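Local coordinates for Lmo2349 protein (Listeria monocytogenes, PDB 4GVO) that probably binds L-cystine outside the cell membrane and delivers it to an ABC transporter for uptake, at residues Q76-K81 with V192-K197; D91-N96 with K197-L202; N95-Q100 with I169-A174. One frame throughout, in Å; residues are numbered along the deposited sequence.

Contact 1. Residues Q76-K81 with V192-K197; sequences QMEKSK and VLSNAK. With HIS (histidine), chain E.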
loop_
_atom_site.group_PDB
_atom_site.type_symbol
_atom_site.label_atom_id
_atom_site.label_comp_id
_atom_site.label_asym_id
_atom_site.label_seq_id
_atom_site.Cartn_x
_atom_site.Cartn_y
_atom_site.Cartn_z
ATOM N N GLN A 76 2.240 0.620 -3.322
ATOM C CA GLN A 76 2.654 0.620 -1.910
ATOM C C GLN A 76 2.884 -0.803 -1.398
ATOM O O GLN A 76 2.452 -1.164 -0.287
ATOM C CB GLN A 76 1.662 1.382 -1.063
ATOM C CG GLN A 76 1.699 2.888 -1.307
ATOM C CD GLN A 76 2.957 3.520 -0.758
ATOM O OE1 GLN A 76 3.270 3.359 0.421
ATOM N NE2 GLN A 76 3.696 4.213 -1.619
ATOM N N MET A 77 3.556 -1.639 -2.198
ATOM C CA MET A 77 3.652 -3.060 -1.844
ATOM C C MET A 77 4.725 -3.309 -0.778
ATOM O O MET A 77 5.919 -3.069 -0.991
ATOM C CB MET A 77 3.962 -3.931 -3.079
ATOM C CG MET A 77 2.894 -3.811 -4.173
ATOM S SD MET A 77 1.235 -4.266 -3.668
ATOM C CE MET A 77 1.348 -6.054 -3.759
ATOM N N GLU A 78 4.256 -3.844 0.352
ATOM C CA GLU A 78 5.095 -4.234 1.459
ATOM C C GLU A 78 5.860 -5.493 1.174
ATOM O O GLU A 78 5.301 -6.477 0.682
ATOM C CB GLU A 78 4.204 -4.437 2.683
ATOM C CG GLU A 78 3.609 -3.148 3.244
ATOM C CD GLU A 78 2.417 -3.451 4.171
ATOM O OE1 GLU A 78 2.644 -4.058 5.249
ATOM O OE2 GLU A 78 1.266 -3.129 3.824
ATOM N N LYS A 79 7.143 -5.519 1.542
ATOM C CA LYS A 79 7.913 -6.729 1.436
ATOM C C LYS A 79 7.496 -7.713 2.517
ATOM O O LYS A 79 7.396 -7.356 3.670
ATOM C CB LYS A 79 9.401 -6.453 1.499
ATOM C CG LYS A 79 10.232 -7.712 1.274
ATOM C CD LYS A 79 11.681 -7.537 1.654
ATOM C CE LYS A 79 12.400 -6.648 0.690
ATOM N NZ LYS A 79 13.747 -6.371 1.249
ATOM N N SER A 80 7.223 -8.932 2.130
ATOM C CA SER A 80 6.942 -10.040 3.056
ATOM C C SER A 80 7.659 -11.271 2.554
ATOM O O SER A 80 7.895 -11.424 1.361
ATOM C CB SER A 80 5.458 -10.339 3.135
ATOM O OG SER A 80 4.941 -10.852 1.915
ATOM N N LYS A 81 7.937 -12.185 3.473
ATOM C CA LYS A 81 8.569 -13.427 3.067
ATOM C C LYS A 81 7.678 -14.245 2.126
ATOM O O LYS A 81 8.183 -14.864 1.170
ATOM C CB LYS A 81 9.031 -14.191 4.286
ATOM C CG LYS A 81 7.913 -14.623 5.203
ATOM C CD LYS A 81 8.425 -15.474 6.359
ATOM C CE LYS A 81 7.293 -16.116 7.151
ATOM N NZ LYS A 81 6.200 -16.710 6.336
ATOM N N VAL A 192 2.674 -1.315 16.822
ATOM C CA VAL A 192 2.965 -1.585 15.413
ATOM C C VAL A 192 3.071 -3.101 15.207
ATOM O O VAL A 192 3.867 -3.775 15.860
ATOM C CB VAL A 192 4.228 -0.853 14.979
ATOM C CG1 VAL A 192 4.655 -1.214 13.543
ATOM C CG2 VAL A 192 4.064 0.635 15.104
ATOM N N LEU A 193 2.209 -3.624 14.320
ATOM C CA LEU A 193 2.058 -5.044 14.075
ATOM C C LEU A 193 2.923 -5.546 12.941
ATOM O O LEU A 193 3.129 -6.752 12.837
ATOM C CB LEU A 193 0.594 -5.367 13.784
ATOM C CG LEU A 193 -0.434 -4.971 14.875
ATOM C CD1 LEU A 193 -1.852 -5.213 14.348
ATOM C CD2 LEU A 193 -0.156 -5.639 16.222
ATOM N N SER A 194 3.408 -4.640 12.111
ATOM C CA SER A 194 4.282 -4.960 10.995
ATOM C C SER A 194 4.962 -3.654 10.598
ATOM O O SER A 194 4.318 -2.607 10.615
ATOM C CB SER A 194 3.427 -5.491 9.829
ATOM O OG SER A 194 4.213 -5.682 8.632
ATOM N N ASN A 195 6.234 -3.734 10.213
ATOM C CA ASN A 195 6.998 -2.555 9.833
ATOM C C ASN A 195 7.785 -2.793 8.526
ATOM O O ASN A 195 8.972 -2.486 8.441
ATOM C CB ASN A 195 7.940 -2.093 10.953
ATOM C CG ASN A 195 8.451 -0.680 10.730
ATOM O OD1 ASN A 195 7.844 0.118 9.988
ATOM N ND2 ASN A 195 9.583 -0.375 11.314
ATOM N N ALA A 196 7.097 -3.347 7.521
ATOM C CA ALA A 196 7.672 -3.571 6.196
ATOM C C ALA A 196 7.902 -2.265 5.462
ATOM O O ALA A 196 7.120 -1.292 5.604
ATOM C CB ALA A 196 6.785 -4.481 5.377
ATOM N N LYS A 197 8.961 -2.218 4.670
ATOM C CA LYS A 197 9.118 -1.117 3.723
ATOM C C LYS A 197 8.428 -1.470 2.397
ATOM O O LYS A 197 8.055 -2.609 2.160
ATOM C CB LYS A 197 10.602 -0.818 3.530
ATOM C CG LYS A 197 11.329 -0.351 4.786
ATOM C CD LYS A 197 12.800 -0.003 4.577
ATOM C CE LYS A 197 13.410 0.447 5.917
ATOM N NZ LYS A 197 14.782 0.892 5.720
HETATM N N HIS E . 0.625 -1.915 1.467
HETATM C CA HIS E . -0.356 -2.929 0.970
HETATM C C HIS E . 0.258 -4.268 0.735
HETATM O O HIS E . 1.494 -4.366 0.742
HETATM C CB HIS E . -1.012 -2.439 -0.308
HETATM C CG HIS E . -2.207 -1.573 -0.044
HETATM N ND1 HIS E . -2.092 -0.401 0.598
HETATM C CD2 HIS E . -3.588 -1.765 -0.284
HETATM C CE1 HIS E . -3.329 0.135 0.749
HETATM N NE2 HIS E . -4.220 -0.693 0.184
HETATM O OXT HIS E . -0.482 -5.263 0.552
HETATM O O HOH W 1 4.103 -3.338 7.276
#

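Contact 2. Residues D91-N96 with K197-L202; sequences DVAYNN and KVYFML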
loop_
_atom_site.group_PDB
_atom_site.type_symbol
_atom_site.label_atom_id
_atom_site.label_comp_id
_atom_site.label_asym_id
_atom_site.label_seq_id
_atom_site.Cartn_x
_atom_site.Cartn_y
_atom_site.Cartn_z
ATOM N N ASP A 91 15.820 -3.440 -4.650
ATOM C CA ASP A 91 16.591 -3.221 -3.407
ATOM C C ASP A 91 16.297 -1.926 -2.696
ATOM O O ASP A 91 16.542 -1.820 -1.478
ATOM C CB ASP A 91 18.114 -3.253 -3.663
ATOM C CG ASP A 91 18.674 -4.669 -3.843
ATOM O OD1 ASP A 91 17.939 -5.668 -3.767
ATOM O OD2 ASP A 91 19.898 -4.781 -4.064
ATOM N N VAL A 92 15.815 -0.918 -3.422
ATOM C CA VAL A 92 15.686 0.413 -2.845
ATOM C C VAL A 92 14.224 0.699 -2.472
ATOM O O VAL A 92 13.362 0.755 -3.343
ATOM C CB VAL A 92 16.239 1.471 -3.807
ATOM C CG1 VAL A 92 16.092 2.866 -3.209
ATOM C CG2 VAL A 92 17.712 1.161 -4.178
ATOM N N ALA A 93 13.940 0.911 -1.195
ATOM C CA ALA A 93 12.575 1.179 -0.738
ATOM C C ALA A 93 12.173 2.596 -1.100
ATOM O O ALA A 93 13.031 3.518 -1.225
ATOM C CB ALA A 93 12.520 1.020 0.788
ATOM N N TYR A 94 10.874 2.812 -1.273
ATOM C CA TYR A 94 10.378 4.144 -1.499
ATOM C C TYR A 94 9.268 4.618 -0.551
ATOM O O TYR A 94 8.710 5.707 -0.728
ATOM C CB TYR A 94 10.014 4.355 -2.960
ATOM C CG TYR A 94 8.808 3.600 -3.501
ATOM C CD1 TYR A 94 8.943 2.336 -4.073
ATOM C CD2 TYR A 94 7.526 4.150 -3.453
ATOM C CE1 TYR A 94 7.865 1.666 -4.611
ATOM C CE2 TYR A 94 6.446 3.515 -4.015
ATOM C CZ TYR A 94 6.612 2.268 -4.616
ATOM O OH TYR A 94 5.581 1.579 -5.185
ATOM N N ASN A 95 8.997 3.849 0.492
ATOM C CA ASN A 95 8.129 4.302 1.588
ATOM C C ASN A 95 8.313 3.324 2.766
ATOM O O ASN A 95 8.889 2.241 2.576
ATOM C CB ASN A 95 6.636 4.379 1.199
ATOM C CG ASN A 95 5.866 5.326 2.068
ATOM O OD1 ASN A 95 6.465 6.053 2.892
ATOM N ND2 ASN A 95 4.564 5.334 1.921
ATOM N N ASN A 96 7.792 3.714 3.912
ATOM C CA ASN A 96 7.566 2.845 5.074
ATOM C C ASN A 96 6.042 2.638 5.214
ATOM O O ASN A 96 5.295 3.572 5.011
ATOM C CB ASN A 96 7.948 3.575 6.393
ATOM C CG ASN A 96 9.382 3.909 6.483
ATOM O OD1 ASN A 96 9.737 5.075 6.641
ATOM N ND2 ASN A 96 10.217 2.925 6.331
ATOM N N LYS A 197 8.961 -2.218 4.670
ATOM C CA LYS A 197 9.118 -1.117 3.723
ATOM C C LYS A 197 8.428 -1.470 2.397
ATOM O O LYS A 197 8.055 -2.609 2.160
ATOM C CB LYS A 197 10.602 -0.818 3.530
ATOM C CG LYS A 197 11.329 -0.351 4.786
ATOM C CD LYS A 197 12.800 -0.003 4.577
ATOM C CE LYS A 197 13.410 0.447 5.917
ATOM N NZ LYS A 197 14.782 0.892 5.720
ATOM N N VAL A 198 8.301 -0.455 1.552
ATOM C CA VAL A 198 7.568 -0.496 0.290
ATOM C C VAL A 198 8.579 -0.513 -0.865
ATOM O O VAL A 198 9.529 0.293 -0.894
ATOM C CB VAL A 198 6.649 0.731 0.190
ATOM C CG1 VAL A 198 6.204 0.996 -1.267
ATOM C CG2 VAL A 198 5.437 0.579 1.131
ATOM N N TYR A 199 8.351 -1.421 -1.802
ATOM C CA TYR A 199 9.178 -1.622 -2.949
ATOM C C TYR A 199 8.308 -1.914 -4.174
ATOM O O TYR A 199 7.141 -2.245 -4.046
ATOM C CB TYR A 199 10.106 -2.818 -2.745
ATOM C CG TYR A 199 10.971 -2.811 -1.510
ATOM C CD1 TYR A 199 10.468 -3.241 -0.281
ATOM C CD2 TYR A 199 12.290 -2.418 -1.569
ATOM C CE1 TYR A 199 11.241 -3.275 0.848
ATOM C CE2 TYR A 199 13.066 -2.415 -0.442
ATOM C CZ TYR A 199 12.536 -2.860 0.770
ATOM O OH TYR A 199 13.316 -2.895 1.884
ATOM N N PHE A 200 8.918 -1.868 -5.353
ATOM C CA PHE A 200 8.300 -2.438 -6.547
ATOM C C PHE A 200 8.416 -3.964 -6.544
ATOM O O PHE A 200 9.361 -4.519 -5.974
ATOM C CB PHE A 200 8.930 -1.876 -7.814
ATOM C CG PHE A 200 8.824 -0.383 -7.907
ATOM C CD1 PHE A 200 7.610 0.192 -8.187
ATOM C CD2 PHE A 200 9.932 0.461 -7.696
ATOM C CE1 PHE A 200 7.464 1.544 -8.266
ATOM C CE2 PHE A 200 9.776 1.847 -7.728
ATOM C CZ PHE A 200 8.548 2.392 -8.048
ATOM N N MET A 201 7.454 -4.618 -7.185
ATOM C CA MET A 201 7.479 -6.039 -7.325
ATOM C C MET A 201 7.560 -6.408 -8.771
ATOM O O MET A 201 6.878 -5.805 -9.608
ATOM C CB MET A 201 6.237 -6.688 -6.690
ATOM C CG MET A 201 6.190 -6.463 -5.189
ATOM S SD MET A 201 4.779 -7.235 -4.364
ATOM C CE MET A 201 5.057 -8.963 -4.740
ATOM N N LEU A 202 8.389 -7.400 -9.063
ATOM C CA LEU A 202 8.660 -7.850 -10.437
ATOM C C LEU A 202 8.637 -9.375 -10.481
ATOM O O LEU A 202 8.656 -10.042 -9.477
ATOM C CB LEU A 202 10.040 -7.350 -10.888
ATOM C CG LEU A 202 10.301 -5.842 -10.798
ATOM C CD1 LEU A 202 10.948 -5.439 -9.458
ATOM C CD2 LEU A 202 11.176 -5.394 -11.975
HETATM O O HOH W 2 4.779 -0.975 -4.792
#

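Contact 3. Residues N95-Q100 with I169-A174; sequences NNFPLQ and ISTPFA. With HIS (histidine), chain E.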
loop_
_atom_site.group_PDB
_atom_site.type_symbol
_atom_site.label_atom_id
_atom_site.label_comp_id
_atom_site.label_asym_id
_atom_site.label_seq_id
_atom_site.Cartn_x
_atom_site.Cartn_y
_atom_site.Cartn_z
ATOM N N ASN A 95 8.997 3.849 0.492
ATOM C CA ASN A 95 8.129 4.302 1.588
ATOM C C ASN A 95 8.313 3.324 2.766
ATOM O O ASN A 95 8.889 2.241 2.576
ATOM C CB ASN A 95 6.636 4.379 1.199
ATOM C CG ASN A 95 5.866 5.326 2.068
ATOM O OD1 ASN A 95 6.465 6.053 2.892
ATOM N ND2 ASN A 95 4.564 5.334 1.921
ATOM N N ASN A 96 7.792 3.714 3.912
ATOM C CA ASN A 96 7.566 2.845 5.074
ATOM C C ASN A 96 6.042 2.638 5.214
ATOM O O ASN A 96 5.295 3.572 5.011
ATOM C CB ASN A 96 7.948 3.575 6.393
ATOM C CG ASN A 96 9.382 3.909 6.483
ATOM O OD1 ASN A 96 9.737 5.075 6.641
ATOM N ND2 ASN A 96 10.217 2.925 6.331
ATOM N N PHE A 97 5.588 1.456 5.622
ATOM C CA PHE A 97 4.164 1.194 5.738
ATOM C C PHE A 97 3.911 0.464 7.087
ATOM O O PHE A 97 3.409 -0.664 7.117
ATOM C CB PHE A 97 3.683 0.395 4.529
ATOM C CG PHE A 97 2.259 0.630 4.133
ATOM C CD1 PHE A 97 1.193 0.067 4.830
ATOM C CD2 PHE A 97 1.968 1.427 3.027
ATOM C CE1 PHE A 97 -0.124 0.289 4.422
ATOM C CE2 PHE A 97 0.675 1.676 2.656
ATOM C CZ PHE A 97 -0.373 1.089 3.344
ATOM N N PRO A 98 4.191 1.152 8.217
ATOM C CA PRO A 98 3.997 0.499 9.520
ATOM C C PRO A 98 2.504 0.335 9.787
ATOM O O PRO A 98 1.719 1.293 9.649
ATOM C CB PRO A 98 4.640 1.467 10.515
ATOM C CG PRO A 98 4.605 2.775 9.826
ATOM C CD PRO A 98 4.816 2.464 8.372
ATOM N N LEU A 99 2.074 -0.857 10.166
ATOM C CA LEU A 99 0.653 -1.175 10.350
ATOM C C LEU A 99 0.245 -1.191 11.825
ATOM O O LEU A 99 0.942 -1.735 12.661
ATOM C CB LEU A 99 0.347 -2.555 9.767
ATOM C CG LEU A 99 0.457 -2.663 8.229
ATOM C CD1 LEU A 99 0.212 -4.124 7.787
ATOM C CD2 LEU A 99 -0.485 -1.677 7.541
ATOM N N GLN A 100 -0.904 -0.615 12.100
ATOM C CA GLN A 100 -1.539 -0.640 13.398
ATOM C C GLN A 100 -3.021 -0.915 13.243
ATOM O O GLN A 100 -3.623 -0.512 12.232
ATOM C CB GLN A 100 -1.389 0.703 14.141
ATOM C CG GLN A 100 0.012 0.933 14.693
ATOM C CD GLN A 100 0.211 2.346 15.154
ATOM O OE1 GLN A 100 0.482 3.208 14.365
ATOM N NE2 GLN A 100 0.005 2.587 16.463
ATOM N N ILE A 169 -6.986 -2.443 9.792
ATOM C CA ILE A 169 -5.537 -2.331 9.924
ATOM C C ILE A 169 -5.063 -1.359 8.860
ATOM O O ILE A 169 -5.497 -1.430 7.709
ATOM C CB ILE A 169 -4.852 -3.701 9.875
ATOM C CG1 ILE A 169 -3.370 -3.587 10.283
ATOM C CG2 ILE A 169 -5.062 -4.471 8.558
ATOM C CD1 ILE A 169 -2.722 -4.933 10.490
ATOM N N SER A 170 -4.269 -0.373 9.271
ATOM C CA SER A 170 -3.852 0.685 8.360
ATOM C C SER A 170 -2.550 1.327 8.795
ATOM O O SER A 170 -1.907 0.828 9.732
ATOM C CB SER A 170 -4.948 1.765 8.144
ATOM O OG SER A 170 -4.667 2.498 6.910
ATOM N N THR A 171 -2.115 2.375 8.086
ATOM C CA THR A 171 -0.852 3.042 8.376
ATOM C C THR A 171 -1.148 4.524 8.601
ATOM O O THR A 171 -2.025 5.071 7.931
ATOM C CB THR A 171 0.187 2.780 7.275
ATOM O OG1 THR A 171 1.485 3.124 7.743
ATOM C CG2 THR A 171 -0.133 3.474 5.969
ATOM N N PRO A 172 -0.405 5.182 9.496
ATOM C CA PRO A 172 -0.677 6.585 9.784
ATOM C C PRO A 172 -0.793 7.525 8.584
ATOM O O PRO A 172 -1.708 8.370 8.578
ATOM C CB PRO A 172 0.423 6.970 10.707
ATOM C CG PRO A 172 0.610 5.729 11.510
ATOM C CD PRO A 172 0.509 4.614 10.501
ATOM N N PHE A 173 0.075 7.448 7.552
ATOM C CA PHE A 173 -0.032 8.437 6.479
ATOM C C PHE A 173 -1.382 8.347 5.804
ATOM O O PHE A 173 -1.931 9.347 5.357
ATOM C CB PHE A 173 1.134 8.374 5.450
ATOM C CG PHE A 173 0.964 7.393 4.328
ATOM C CD1 PHE A 173 0.170 7.690 3.231
ATOM C CD2 PHE A 173 1.669 6.186 4.310
ATOM C CE1 PHE A 173 0.068 6.804 2.163
ATOM C CE2 PHE A 173 1.531 5.273 3.269
ATOM C CZ PHE A 173 0.734 5.570 2.195
ATOM N N ALA A 174 -1.888 7.132 5.667
ATOM C CA ALA A 174 -3.128 6.902 4.973
ATOM C C ALA A 174 -4.326 7.348 5.815
ATOM O O ALA A 174 -5.267 7.968 5.302
ATOM C CB ALA A 174 -3.263 5.447 4.495
HETATM N N HIS E . 0.625 -1.915 1.467
HETATM C CA HIS E . -0.356 -2.929 0.970
HETATM C C HIS E . 0.258 -4.268 0.735
HETATM O O HIS E . 1.494 -4.366 0.742
HETATM C CB HIS E . -1.012 -2.439 -0.308
HETATM C CG HIS E . -2.207 -1.573 -0.044
HETATM N ND1 HIS E . -2.092 -0.401 0.598
HETATM C CD2 HIS E . -3.588 -1.765 -0.284
HETATM C CE1 HIS E . -3.329 0.135 0.749
HETATM N NE2 HIS E . -4.220 -0.693 0.184
HETATM O OXT HIS E . -0.482 -5.263 0.552
#

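Contact 1. Residues Q76-K81 with V192-K197
The flat carboxylate of Glu78 stands between the bound histidine and residues 194-196, with the Phe97 ring carbon CD1 over one face. At its two ends the partners differ: OE2 approaches the amino nitrogen N of the histidine to 2.7 Å, while OE1 accepts a bond from a water, 2.6 Å away, and another from Asn128. This is the ligand cleft of a two-lobed, type II periplasmic-binding-protein fold, beside one of the two crossovers between its lobes; s-oxy cysteine is also modelled in this pocket. The two donors at OE1 and the ligand amino group near OE2, if protonated, would probably favour the ionised form of Glu78. The same water accepts from Ser194 OG and Ala196 N, bridging the carboxylate to residues with which it makes no direct hydrogen bond. A chi1 of -70° sets Glu78 CG beside the backbone N, 3.5 Å from the histidine O that this N-H binds in an almost straight 2.8 Å bond. Ala196 CB packs on Glu78 CB at 3.7 Å. Direct backbone pairing comes down to one bond, Lys79 N to Lys197 O, 3.1 Å, with the donor almost in line with the C=O; Glu78 CA also approaches that oxygen, at 3.4 Å.

Contact 2. Residues D91-N96 with K197-L202
Three side chains, Tyr94, Val198 and Phe200, form the apolar centre of this contact, where the loop leading into strand 95-104 and the end part of strand 191-202 meet in the first lobe of the type II binding-protein fold. Val198 CG1 sits over one face of the Tyr94 ring, 3.7 Å from its centroid, a CH-pi contact. Tyr94 also makes an offset stack with Phe200: the planes are 27° apart, and Tyr94 CE1 lies over the centre of the Phe200 ring, 3.5 Å above it. A chi1 of 69° sets Tyr94 CG between the backbone N and the carbonyl carbon, the start of the ring's reach toward Val198 and Phe200. A second CH-pi contact puts Ala93 CB over the Tyr199 ring, while Asp91 O meets that ring at its edge. The backbones are joined by Tyr94 N to Val198 O, 2.9 Å, and by Val198 N to Asn95 O, also 2.9 Å.

Beyond this shell, Asp35 of helix 34-44 bonds Tyr94 OH, and the same helix packs against Phe200. Asp214 of helix 207-222 receives the backbone N-H groups of Asp91 and Val92. Lys197 and Asn96 run side by side, their polar ends held by Tyr243 and Lys240. A water fixes the tyrosine tip further, donating to Tyr94 OH at 2.7 Å and to Tyr199 O at 2.8 Å.

Contact 3. Residues N95-Q100 with I169-A174
Thr171 and Phe97 meet in the tight part of this contact, where strand 95-104, a crossover between the lobes of the type II binding-protein fold, runs past the turn from strand 168-170 into helix 172-180. Thr171 CG2 lies over one face of the Phe97 ring, 3.6 Å from its centroid; over the centre of the opposite face is the histidine amino nitrogen N, 3.6 Å above the plane. A charged ammonium there would probably be stabilised by the ring's electrons. Phe173 turns an edge to the Phe97 face in an offset edge-to-face pair, planes 87° apart. Its tip also meets that of Asn95, ND2 standing 3.3 Å from Phe173 CE2 while bonded to Gln76. Thr171 holds its place through OG1, anti to the backbone N (chi1 -164°), which donates to Pro98 O at 2.7 Å.

Toward the partly exposed side the packing is looser and the backbone does more of the work. Gln100 and Ser170 form an antiparallel hydrogen-bonded pair, each N-H reaching the other's carbonyl, the Gln100 N to Ser170 O bond being 2.9 Å. Ile169 CG1 and CD1 lie across Leu99 CB, both at 3.9 Å. The Gln100 side chain crosses Pro172 at about a right angle; its NE2 is bonded to Gly190 O, and its OE1 rests 3.8 Å from Pro172 CG.

In the fold
Each contact uses at least one of the two crossover strands, 95-104 and 191-202, neighbours in one sheet; contact 2 joins both. Contact 2 is the buried one, an aromatic and aliphatic cluster in the first lobe, whereas contacts 1 and 3 are partly buried and reach the bound histidine. Their chemistry follows from this: contact 1 offers the ligand a carboxylate and a backbone N-H and is bridged internally by a water, contact 3 a ring face beside a regular strand pair. Contact 2 shares Lys197 with contact 1, and Asn95 and Asn96 with contact 3. Gln76 OE1, bonded to Asn95 ND2, links contact 1 to both others, and Val198 CG2 packs on Phe97 CB between contacts 2 and 3.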